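Local atomic coordinates of lipopolysaccharide heptosyltransferase 2 (PDB entry 1PSW), a protein that transfers the second heptose from ADP-L-glycero-beta-D-manno-heptose to heptosyl-Kdo2-lipid A while the inner core of lipopolysaccharide is being built. Residues I183-G188 against V216-S221; I265-S270 against R281-L286. One frame throughout, in Å; residues are numbered along the deposited sequence.

Both contacts are buried and lie in one six-stranded parallel sheet. Contact 1 pairs strand 182-186 with 215-218, and contact 2 pairs 264-268 with 283-287. Their centres are about 10 Å apart. Strands 182-186 and 264-268 are themselves neighbours, so the four strands run side by side. A backbone bond from Val266 N to Gly184 O, 2.9 Å long, is part of this join. Contact 1 adds an aromatic element, with Phe185 and Phe219 packed on different faces. Contact 2 relies on aliphatic side chains and on Thr267. Each contact ends in a water bridge. Asn268 ND2 of contact 2 donates to Gly188 O of contact 1, and Asn268 OD1 accepts from Trp197 N.

Contact 1: I183-G188 against V216-S221; sequences IGFCPG and VVLFGS
Val217 bonds to Ile183 and Phe185, and Phe219 to Phe185, in a parallel strand pairing. Val217 is held through both its N-H and its C=O: its N donates to Ile183 O, and its O accepts from Phe185 N at 2.8 Å. Phe219 N then donates to Phe185 O at 2.8 Å, with a nearly straight N-H...O angle of 172°. CA-H...O contacts run beside these bonds, one of them from Gly184 CA to Val217 O.

Apolar packing lies on both faces of the sheet. On one face, Val216 CG1 is anti to the backbone N (chi1 175°), which sets this methyl over the Phe185 ring in a CH-pi contact, 3.7 Å from the ring centroid and 16° off its normal. Leu218 CD2 approaches the same side chain at its root, 3.7 Å from Phe185 CB. Leu205 and Leu209 of helix 199-211 also touch Phe185. On the other face, the Phe219 ring lies across Gly184, with Phe219 CE2 4.0 Å from Gly184 CA. With no side chain at Gly184, the ring can lie close to the strand here. Val217 CG1 lies over one face of the Phe219 ring, offset toward its rim.

A water closes the far end. It accepts from Gly188 N and donates to Phe219 O, both at 2.8 Å.

Strand 182-186, helix 199-211 and strand 215-218 form a beta-alpha-beta unit, the repeating element of the Rossmann-like domains of GT-B glycosyltransferases.

Contact 2: I265-S270 against R281-L286; sequences IVTNDS and RPLVAL
Leu283 meets Ile265 and Thr267 on one face of the sheet. Its CD1 methyl touches both, at 3.6 Å from Ile265 CG2 and at a tight 3.5 Å from Thr267 CG2. The Leu283 side chain crosses each partner obliquely. Thr267 OG1 is anti to the backbone N (chi1 179°), which leaves CG2 between N and the carbonyl carbon, and it is this CG2 that meets Leu283 CD1. The hydroxyl donates in the carbonyl plane, on a lone pair, to Asn268 O at 2.9 Å. An alanine here would probably leave Asn268 O without this donor and open a gap beside Leu283 CD1. Ala276 of helix 271-278 packs on Ile265 and Leu283.

On the other face, Val266 and Leu286 meet more loosely, with Val266 CG1 4.2 Å from Leu286 CD1. Leu339 of helix 332-347 touches Val266, and Val335 of that helix touches Leu286.

Four backbone bonds hold the parallel strands. Ile265 N donates to Pro282 O and Val284 N to Ile265 O. Thr267 N donates to Val284 O, and Leu286 N to Thr267 O at 2.8 Å. Further on, a water accepts from Asp269 N and donates to Leu286 O at 2.7 Å. Asp269 OD2 bonds to Ser290 OG.

Strand 264-268, helix 271-278 and strand 283-287 make a beta-alpha-beta crossover in the second Rossmann-like domain, consistent with the GT-B fold of this family.

Contact 1: I183-G188 against V216-S221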
loop_
_atom_site.group_PDB
_atom_site.type_symbol
_atom_site.label_atom_id
_atom_site.label_comp_id
_atom_site.label_asym_id
_atom_site.label_seq_id
_atom_site.Cartn_x
_atom_site.Cartn_y
_atom_site.Cartn_z
ATOM N N ILE A 183 14.026 11.227 7.071
ATOM C CA ILE A 183 13.051 11.525 6.038
ATOM C C ILE A 183 13.150 10.290 5.148
ATOM O O ILE A 183 14.251 9.836 4.827
ATOM C CB ILE A 183 13.436 12.773 5.230
ATOM C CG1 ILE A 183 13.431 14.012 6.147
ATOM C CG2 ILE A 183 12.469 12.939 4.062
ATOM C CD1 ILE A 183 12.049 14.407 6.651
ATOM N N GLY A 184 12.012 9.722 4.777
ATOM C CA GLY A 184 12.048 8.552 3.927
ATOM C C GLY A 184 11.658 8.873 2.493
ATOM O O GLY A 184 10.768 9.684 2.263
ATOM N N PHE A 185 12.350 8.257 1.533
ATOM C CA PHE A 185 12.065 8.432 0.104
ATOM C C PHE A 185 11.633 7.077 -0.461
ATOM O O PHE A 185 12.170 6.043 -0.077
ATOM C CB PHE A 185 13.322 8.865 -0.684
ATOM C CG PHE A 185 13.777 10.285 -0.442
ATOM C CD1 PHE A 185 13.078 11.135 0.401
ATOM C CD2 PHE A 185 14.922 10.768 -1.084
ATOM C CE1 PHE A 185 13.506 12.457 0.615
ATOM C CE2 PHE A 185 15.364 12.080 -0.882
ATOM C CZ PHE A 185 14.650 12.925 -0.030
ATOM N N CYS A 186 10.675 7.088 -1.381
ATOM C CA CYS A 186 10.201 5.868 -2.039
ATOM C C CYS A 186 10.256 6.224 -3.523
ATOM O O CYS A 186 9.237 6.520 -4.138
ATOM C CB CYS A 186 8.762 5.555 -1.626
ATOM S SG CYS A 186 8.517 5.283 0.145
ATOM N N PRO A 187 11.459 6.192 -4.118
ATOM C CA PRO A 187 11.721 6.520 -5.526
ATOM C C PRO A 187 11.206 5.586 -6.618
ATOM O O PRO A 187 11.202 5.959 -7.793
ATOM C CB PRO A 187 13.235 6.661 -5.553
ATOM C CG PRO A 187 13.666 5.582 -4.618
ATOM C CD PRO A 187 12.690 5.723 -3.457
ATOM N N GLY A 188 10.773 4.389 -6.241
ATOM C CA GLY A 188 10.277 3.448 -7.231
ATOM C C GLY A 188 8.821 3.671 -7.583
ATOM O O GLY A 188 8.202 4.629 -7.121
ATOM N N VAL A 216 18.513 10.739 5.309
ATOM C CA VAL A 216 17.565 10.179 4.354
ATOM C C VAL A 216 17.659 8.659 4.277
ATOM O O VAL A 216 18.736 8.075 4.427
ATOM C CB VAL A 216 17.809 10.802 2.946
ATOM C CG1 VAL A 216 16.915 10.155 1.895
ATOM C CG2 VAL A 216 17.551 12.303 3.013
ATOM N N VAL A 217 16.510 8.025 4.074
ATOM C CA VAL A 217 16.434 6.581 3.949
ATOM C C VAL A 217 15.593 6.287 2.717
ATOM O O VAL A 217 14.503 6.833 2.559
ATOM C CB VAL A 217 15.763 5.937 5.189
ATOM C CG1 VAL A 217 15.734 4.419 5.041
ATOM C CG2 VAL A 217 16.504 6.337 6.457
ATOM N N LEU A 218 16.104 5.417 1.852
ATOM C CA LEU A 218 15.420 5.053 0.609
ATOM C C LEU A 218 14.764 3.692 0.782
ATOM O O LEU A 218 15.432 2.729 1.153
ATOM C CB LEU A 218 16.436 4.985 -0.542
ATOM C CG LEU A 218 17.433 6.150 -0.601
ATOM C CD1 LEU A 218 18.519 5.894 -1.644
ATOM C CD2 LEU A 218 16.678 7.445 -0.918
ATOM N N PHE A 219 13.460 3.620 0.515
ATOM C CA PHE A 219 12.708 2.373 0.637
ATOM C C PHE A 219 12.288 1.881 -0.738
ATOM O O PHE A 219 12.059 2.682 -1.647
ATOM C CB PHE A 219 11.437 2.564 1.475
ATOM C CG PHE A 219 11.690 2.992 2.889
ATOM C CD1 PHE A 219 12.221 2.103 3.813
ATOM C CD2 PHE A 219 11.372 4.287 3.302
ATOM C CE1 PHE A 219 12.433 2.493 5.132
ATOM C CE2 PHE A 219 11.579 4.688 4.619
ATOM C CZ PHE A 219 12.109 3.790 5.534
ATOM N N GLY A 220 12.171 0.565 -0.888
ATOM C CA GLY A 220 11.763 0.003 -2.165
ATOM C C GLY A 220 12.000 -1.492 -2.224
ATOM O O GLY A 220 12.442 -2.096 -1.247
ATOM N N SER A 221 11.702 -2.097 -3.368
ATOM C CA SER A 221 11.898 -3.532 -3.544
ATOM C C SER A 221 13.298 -3.790 -4.082
ATOM O O SER A 221 14.056 -2.853 -4.336
ATOM C CB SER A 221 10.869 -4.088 -4.528
ATOM O OG SER A 221 11.029 -3.480 -5.794
HETATM O O HOH W 1 10.332 3.030 -3.810
#

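Contact 2: I265-S270 against R281-L286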
loop_
_atom_site.group_PDB
_atom_site.type_symbol
_atom_site.label_atom_id
_atom_site.label_comp_id
_atom_site.label_asym_id
_atom_site.label_seq_id
_atom_site.Cartn_x
_atom_site.Cartn_y
_atom_site.Cartn_z
ATOM N N ILE A 265 7.603 11.501 4.593
ATOM C CA ILE A 265 7.876 10.618 3.466
ATOM C C ILE A 265 7.646 11.362 2.159
ATOM O O ILE A 265 6.742 12.185 2.065
ATOM C CB ILE A 265 6.923 9.391 3.479
ATOM C CG1 ILE A 265 7.090 8.610 4.793
ATOM C CG2 ILE A 265 7.191 8.509 2.275
ATOM C CD1 ILE A 265 8.467 7.999 4.998
ATOM N N VAL A 266 8.486 11.094 1.163
ATOM C CA VAL A 266 8.337 11.689 -0.163
ATOM C C VAL A 266 8.241 10.465 -1.061
ATOM O O VAL A 266 9.092 9.571 -0.983
ATOM C CB VAL A 266 9.565 12.524 -0.574
ATOM C CG1 VAL A 266 9.357 13.115 -1.960
ATOM C CG2 VAL A 266 9.804 13.630 0.435
ATOM N N THR A 267 7.218 10.410 -1.908
ATOM C CA THR A 267 7.037 9.245 -2.761
ATOM C C THR A 267 6.272 9.552 -4.045
ATOM O O THR A 267 5.620 10.588 -4.167
ATOM C CB THR A 267 6.235 8.162 -2.010
ATOM O OG1 THR A 267 6.043 7.024 -2.860
ATOM C CG2 THR A 267 4.876 8.706 -1.612
ATOM N N ASN A 268 6.374 8.631 -4.995
ATOM C CA ASN A 268 5.653 8.725 -6.252
ATOM C C ASN A 268 4.332 7.992 -5.999
ATOM O O ASN A 268 4.092 7.485 -4.902
ATOM C CB ASN A 268 6.402 7.979 -7.364
ATOM C CG ASN A 268 7.839 8.418 -7.509
ATOM O OD1 ASN A 268 8.135 9.604 -7.633
ATOM N ND2 ASN A 268 8.747 7.445 -7.513
ATOM N N ASP A 269 3.495 7.914 -7.025
ATOM C CA ASP A 269 2.225 7.195 -6.934
ATOM C C ASP A 269 2.606 5.716 -6.960
ATOM O O ASP A 269 2.810 5.137 -8.028
ATOM C CB ASP A 269 1.353 7.561 -8.142
ATOM C CG ASP A 269 0.038 6.796 -8.194
ATOM O OD1 ASP A 269 -0.360 6.200 -7.171
ATOM O OD2 ASP A 269 -0.603 6.805 -9.272
ATOM N N SER A 270 2.724 5.117 -5.777
ATOM C CA SER A 270 3.113 3.716 -5.657
ATOM C C SER A 270 2.481 3.029 -4.449
ATOM O O SER A 270 1.774 3.656 -3.666
ATOM C CB SER A 270 4.632 3.622 -5.529
ATOM O OG SER A 270 5.044 4.157 -4.278
ATOM N N ARG A 281 1.668 9.273 8.515
ATOM C CA ARG A 281 2.923 10.008 8.527
ATOM C C ARG A 281 2.803 11.164 7.534
ATOM O O ARG A 281 2.145 11.030 6.504
ATOM C CB ARG A 281 4.083 9.093 8.093
ATOM C CG ARG A 281 4.465 7.970 9.065
ATOM C CD ARG A 281 5.292 8.497 10.233
ATOM N NE ARG A 281 4.475 9.227 11.173
ATOM C CZ ARG A 281 4.833 10.351 11.774
ATOM N NH1 ARG A 281 6.017 10.905 11.544
ATOM N NH2 ARG A 281 3.977 10.929 12.605
ATOM N N PRO A 282 3.409 12.324 7.838
ATOM C CA PRO A 282 3.308 13.430 6.879
ATOM C C PRO A 282 3.919 12.899 5.591
ATOM O O PRO A 282 4.950 12.230 5.620
ATOM C CB PRO A 282 4.161 14.516 7.512
ATOM C CG PRO A 282 3.962 14.271 8.982
ATOM C CD PRO A 282 4.065 12.760 9.082
ATOM N N LEU A 283 3.284 13.192 4.467
ATOM C CA LEU A 283 3.778 12.686 3.203
ATOM C C LEU A 283 3.491 13.607 2.032
ATOM O O LEU A 283 2.475 14.292 1.991
ATOM C CB LEU A 283 3.177 11.295 2.955
ATOM C CG LEU A 283 3.196 10.671 1.561
ATOM C CD1 LEU A 283 3.675 9.225 1.612
ATOM C CD2 LEU A 283 1.792 10.752 0.990
ATOM N N VAL A 284 4.421 13.631 1.090
ATOM C CA VAL A 284 4.276 14.441 -0.112
ATOM C C VAL A 284 4.290 13.426 -1.252
ATOM O O VAL A 284 5.280 12.716 -1.440
ATOM C CB VAL A 284 5.454 15.430 -0.283
ATOM C CG1 VAL A 284 5.290 16.212 -1.583
ATOM C CG2 VAL A 284 5.507 16.385 0.894
ATOM N N ALA A 285 3.190 13.358 -1.994
ATOM C CA ALA A 285 3.041 12.429 -3.104
ATOM C C ALA A 285 3.149 13.159 -4.442
ATOM O O ALA A 285 2.377 14.069 -4.735
ATOM C CB ALA A 285 1.704 11.710 -2.991
ATOM N N LEU A 286 4.123 12.745 -5.247
ATOM C CA LEU A 286 4.387 13.359 -6.542
ATOM C C LEU A 286 3.741 12.637 -7.715
ATOM O O LEU A 286 4.034 11.465 -7.981
ATOM C CB LEU A 286 5.897 13.445 -6.750
ATOM C CG LEU A 286 6.649 13.988 -5.529
ATOM C CD1 LEU A 286 8.137 14.065 -5.850
ATOM C CD2 LEU A 286 6.115 15.378 -5.144
HETATM O O HOH W 2 3.900 9.359 -9.619
#